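Long-range contact in uncharacterized protein (Bacteroides ovatus CL02T12C04, PDB 6PTM), which probably acts as a family GH42 exo-carrageenase, a glycoside hydrolase that cleaves units from the chain ends of carrageenan: residues V465-S475 against A496-W507. Sequence-based numbering, arbitrary orientation.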
loop_
_atom_site.group_PDB
_atom_site.type_symbol
_atom_site.label_atom_id
_atom_site.label_comp_id
_atom_site.label_asym_id
_atom_site.label_seq_id
_atom_site.Cartn_x
_atom_site.Cartn_y
_atom_site.Cartn_z
ATOM N N VAL A 465 -3.165 -11.842 1.139
ATOM C CA VAL A 465 -1.815 -11.290 0.924
ATOM C C VAL A 465 -1.984 -9.868 0.382
ATOM O O VAL A 465 -2.856 -9.610 -0.446
ATOM C CB VAL A 465 -1.038 -12.232 0.002
ATOM C CG1 VAL A 465 0.145 -11.595 -0.719
ATOM C CG2 VAL A 465 -0.609 -13.451 0.796
ATOM N N MET A 466 -1.122 -8.978 0.828
ATOM C CA MET A 466 -1.037 -7.622 0.274
ATOM C C MET A 466 0.286 -7.458 -0.487
ATOM O O MET A 466 1.374 -7.646 0.094
ATOM C CB MET A 466 -1.177 -6.565 1.369
ATOM C CG MET A 466 -1.156 -5.159 0.781
ATOM S SD MET A 466 -0.952 -3.884 2.066
ATOM C CE MET A 466 -2.558 -4.016 2.854
ATOM N N PHE A 467 0.184 -7.034 -1.745
ATOM C CA PHE A 467 1.327 -6.934 -2.682
ATOM C C PHE A 467 1.418 -5.504 -3.201
ATOM O O PHE A 467 0.557 -5.104 -3.978
ATOM C CB PHE A 467 1.166 -7.940 -3.821
ATOM C CG PHE A 467 2.371 -8.074 -4.720
ATOM C CD1 PHE A 467 3.606 -7.537 -4.392
ATOM C CD2 PHE A 467 2.258 -8.764 -5.913
ATOM C CE1 PHE A 467 4.695 -7.687 -5.238
ATOM C CE2 PHE A 467 3.353 -8.940 -6.738
ATOM C CZ PHE A 467 4.561 -8.373 -6.417
ATOM N N ASN A 468 2.379 -4.745 -2.684
ATOM C CA ASN A 468 2.731 -3.400 -3.195
ATOM C C ASN A 468 3.657 -3.583 -4.398
ATOM O O ASN A 468 4.810 -3.936 -4.191
ATOM C CB ASN A 468 3.338 -2.517 -2.107
ATOM C CG ASN A 468 3.501 -1.094 -2.572
ATOM O OD1 ASN A 468 3.712 -0.843 -3.772
ATOM N ND2 ASN A 468 3.476 -0.169 -1.613
ATOM N N THR A 469 3.120 -3.409 -5.607
ATOM C CA THR A 469 3.751 -3.801 -6.897
ATOM C C THR A 469 4.612 -2.658 -7.422
ATOM O O THR A 469 5.301 -2.857 -8.419
ATOM C CB THR A 469 2.700 -4.223 -7.925
ATOM O OG1 THR A 469 1.593 -3.305 -7.915
ATOM C CG2 THR A 469 2.241 -5.635 -7.631
ATOM N N GLU A 470 4.571 -1.506 -6.772
ATOM C CA GLU A 470 5.516 -0.416 -7.089
ATOM C C GLU A 470 5.696 0.429 -5.840
ATOM O O GLU A 470 5.059 1.491 -5.750
ATOM C CB GLU A 470 5.003 0.386 -8.279
ATOM C CG GLU A 470 6.027 1.358 -8.828
ATOM C CD GLU A 470 5.477 2.251 -9.928
ATOM O OE1 GLU A 470 4.713 1.731 -10.775
ATOM O OE2 GLU A 470 5.741 3.473 -9.877
ATOM N N GLY A 471 6.529 -0.040 -4.917
ATOM C CA GLY A 471 6.662 0.564 -3.582
ATOM C C GLY A 471 7.261 1.958 -3.680
ATOM O O GLY A 471 8.380 2.101 -4.264
ATOM N N HIS A 472 6.545 2.960 -3.162
ATOM C CA HIS A 472 6.967 4.379 -3.210
ATOM C C HIS A 472 7.205 4.857 -1.773
ATOM O O HIS A 472 6.895 6.036 -1.456
ATOM C CB HIS A 472 5.976 5.206 -4.057
ATOM C CG HIS A 472 6.231 5.098 -5.525
ATOM N ND1 HIS A 472 7.389 5.620 -6.120
ATOM C CD2 HIS A 472 5.509 4.522 -6.514
ATOM C CE1 HIS A 472 7.365 5.332 -7.412
ATOM N NE2 HIS A 472 6.219 4.640 -7.679
ATOM N N MET A 473 7.771 3.992 -0.934
ATOM C CA MET A 473 8.164 4.348 0.467
ATOM C C MET A 473 9.618 4.821 0.542
ATOM O O MET A 473 10.020 5.220 1.654
ATOM C CB MET A 473 7.954 3.162 1.414
ATOM C CG MET A 473 6.478 2.818 1.583
ATOM S SD MET A 473 6.108 1.048 1.377
ATOM C CE MET A 473 6.918 0.463 2.867
ATOM N N LEU A 474 10.377 4.829 -0.566
ATOM C CA LEU A 474 11.786 5.342 -0.569
ATOM C C LEU A 474 11.900 6.620 -1.423
ATOM O O LEU A 474 12.518 7.555 -0.928
ATOM C CB LEU A 474 12.762 4.257 -1.042
ATOM C CG LEU A 474 12.712 2.957 -0.234
ATOM C CD1 LEU A 474 13.668 1.936 -0.820
ATOM C CD2 LEU A 474 13.013 3.223 1.242
ATOM N N SER A 475 11.355 6.649 -2.653
ATOM C CA SER A 475 11.360 7.855 -3.529
ATOM C C SER A 475 10.046 7.987 -4.323
ATOM O O SER A 475 9.327 6.962 -4.553
ATOM C CB SER A 475 12.588 7.877 -4.450
ATOM O OG SER A 475 12.552 6.803 -5.375
ATOM N N ALA A 496 4.535 -0.554 7.544
ATOM C CA ALA A 496 3.649 -1.014 6.465
ATOM C C ALA A 496 3.317 -2.502 6.683
ATOM O O ALA A 496 2.126 -2.907 6.509
ATOM C CB ALA A 496 4.276 -0.778 5.117
ATOM N N THR A 497 4.303 -3.279 7.125
ATOM C CA THR A 497 4.117 -4.728 7.351
ATOM C C THR A 497 3.191 -4.951 8.551
ATOM O O THR A 497 2.298 -5.813 8.455
ATOM C CB THR A 497 5.454 -5.466 7.480
ATOM O OG1 THR A 497 6.199 -5.178 6.297
ATOM C CG2 THR A 497 5.179 -6.944 7.627
ATOM N N ILE A 498 3.348 -4.173 9.618
ATOM C CA ILE A 498 2.409 -4.245 10.769
ATOM C C ILE A 498 0.961 -4.034 10.271
ATOM O O ILE A 498 0.046 -4.705 10.796
ATOM C CB ILE A 498 2.818 -3.272 11.879
ATOM C CG1 ILE A 498 4.126 -3.724 12.553
ATOM C CG2 ILE A 498 1.667 -3.065 12.866
ATOM C CD1 ILE A 498 4.046 -5.014 13.323
ATOM N N HIS A 499 0.749 -3.164 9.281
ATOM C CA HIS A 499 -0.595 -2.800 8.776
ATOM C C HIS A 499 -1.039 -3.720 7.622
ATOM O O HIS A 499 -2.079 -3.409 7.008
ATOM C CB HIS A 499 -0.599 -1.321 8.442
ATOM C CG HIS A 499 -0.583 -0.415 9.647
ATOM N ND1 HIS A 499 -1.731 0.234 10.089
ATOM C CD2 HIS A 499 0.411 -0.068 10.503
ATOM C CE1 HIS A 499 -1.442 0.970 11.144
ATOM N NE2 HIS A 499 -0.104 0.805 11.425
ATOM N N GLY A 500 -0.274 -4.761 7.280
ATOM C CA GLY A 500 -0.753 -5.814 6.362
ATOM C C GLY A 500 0.163 -6.118 5.187
ATOM O O GLY A 500 -0.071 -7.119 4.524
ATOM N N LEU A 501 1.148 -5.283 4.905
ATOM C CA LEU A 501 2.011 -5.513 3.724
ATOM C C LEU A 501 2.724 -6.869 3.817
ATOM O O LEU A 501 3.404 -7.153 4.837
ATOM C CB LEU A 501 3.025 -4.383 3.632
ATOM C CG LEU A 501 3.987 -4.456 2.451
ATOM C CD1 LEU A 501 3.215 -4.443 1.125
ATOM C CD2 LEU A 501 4.937 -3.274 2.552
ATOM N N THR A 502 2.659 -7.631 2.727
ATOM C CA THR A 502 3.237 -8.996 2.655
ATOM C C THR A 502 4.430 -9.018 1.705
ATOM O O THR A 502 5.383 -9.728 1.981
ATOM C CB THR A 502 2.228 -10.069 2.226
ATOM O OG1 THR A 502 0.909 -9.771 2.677
ATOM C CG2 THR A 502 2.647 -11.423 2.757
ATOM N N ALA A 503 4.358 -8.316 0.589
ATOM C CA ALA A 503 5.399 -8.350 -0.452
ATOM C C ALA A 503 5.459 -6.987 -1.104
ATOM O O ALA A 503 4.407 -6.358 -1.243
ATOM C CB ALA A 503 5.078 -9.410 -1.459
ATOM N N THR A 504 6.646 -6.601 -1.544
ATOM C CA THR A 504 6.909 -5.297 -2.188
ATOM C C THR A 504 7.871 -5.492 -3.352
ATOM O O THR A 504 8.946 -6.077 -3.137
ATOM C CB THR A 504 7.506 -4.264 -1.235
ATOM O OG1 THR A 504 6.674 -4.239 -0.072
ATOM C CG2 THR A 504 7.588 -2.902 -1.890
ATOM N N GLN A 505 7.485 -5.006 -4.531
ATOM C CA GLN A 505 8.452 -4.711 -5.611
ATOM C C GLN A 505 8.752 -3.225 -5.466
ATOM O O GLN A 505 7.854 -2.443 -5.836
ATOM C CB GLN A 505 7.896 -5.052 -6.991
ATOM C CG GLN A 505 8.972 -4.901 -8.055
ATOM C CD GLN A 505 8.502 -5.258 -9.438
ATOM O OE1 GLN A 505 7.384 -4.940 -9.846
ATOM N NE2 GLN A 505 9.368 -5.936 -10.155
ATOM N N THR A 506 9.908 -2.847 -4.912
ATOM C CA THR A 506 10.203 -1.437 -4.555
ATOM C C THR A 506 10.645 -0.648 -5.801
ATOM O O THR A 506 11.458 -1.181 -6.589
ATOM C CB THR A 506 11.240 -1.341 -3.438
ATOM O OG1 THR A 506 10.770 -2.074 -2.294
ATOM C CG2 THR A 506 11.559 0.105 -3.116
ATOM N N TRP A 507 10.130 0.569 -5.969
ATOM C CA TRP A 507 10.631 1.538 -6.992
ATOM C C TRP A 507 11.969 2.124 -6.522
ATOM O O TRP A 507 12.013 2.773 -5.482
ATOM C CB TRP A 507 9.599 2.650 -7.213
ATOM C CG TRP A 507 10.014 3.714 -8.188
ATOM C CD1 TRP A 507 10.621 4.902 -7.888
ATOM C CD2 TRP A 507 9.849 3.702 -9.625
ATOM N NE1 TRP A 507 10.833 5.626 -9.030
ATOM C CE2 TRP A 507 10.381 4.917 -10.110
ATOM C CE3 TRP A 507 9.320 2.790 -10.555
ATOM C CZ2 TRP A 507 10.343 5.264 -11.463
ATOM C CZ3 TRP A 507 9.280 3.136 -11.896
ATOM C CH2 TRP A 507 9.799 4.350 -12.340
HETATM O O HOH W 1 10.401 3.663 -3.427
HETATM O O HOH W 2 12.414 7.912 -7.805
#
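Neighbouring parallel strands of a beta-alpha-beta unit meet here, 466-471 and 503-506, with helix 486-498 making the crossover between them. At the entry, Met466 O takes both Thr502 N and Ala503 N, while Met466 N gives a nearly straight bond (168°) to Thr502 OG1, 2.9 Å away. Asn468 N then bonds Ala503 O, and Gln505 N bonds Asn468 O. The Phe467 ring lies with CD1 3.8 Å from Ala503 CB, Ala503 O at its edge, and Thr469 CG2 over one face.

Past Asn468 the register slips by one residue in a beta bulge, where Asn468 OD1 forms an Asx turn by accepting Glu470 N. Gly471 restores the pairing: its N reaches Gln505 O, its O receives Trp507 N. Such parallel pairing fits the (beta/alpha)8 barrel expected of GH42 enzymes.

At the C-terminal ends of the strands, Trp507 CB sits over the His472 ring face, 3.9 Å from its centroid; with CG anti to the backbone N (chi1 178°), the indole runs out alongside His472, tilted 39° to the imidazole. Two bonds in the imidazole plane set its rotation: His472 NE2 to Glu470 OE2 (2.5 Å) and His472 ND1 to Ser475 O (2.8 Å). Glu470 OE1 pairs with Lys394. With an alanine in place of His472, Trp507 would probably lose this cover, and Glu470 OE2 and Ser475 O their imidazole donors. Water 2 joins Trp507 NE1 (3.0 Å) to Ser475 OG.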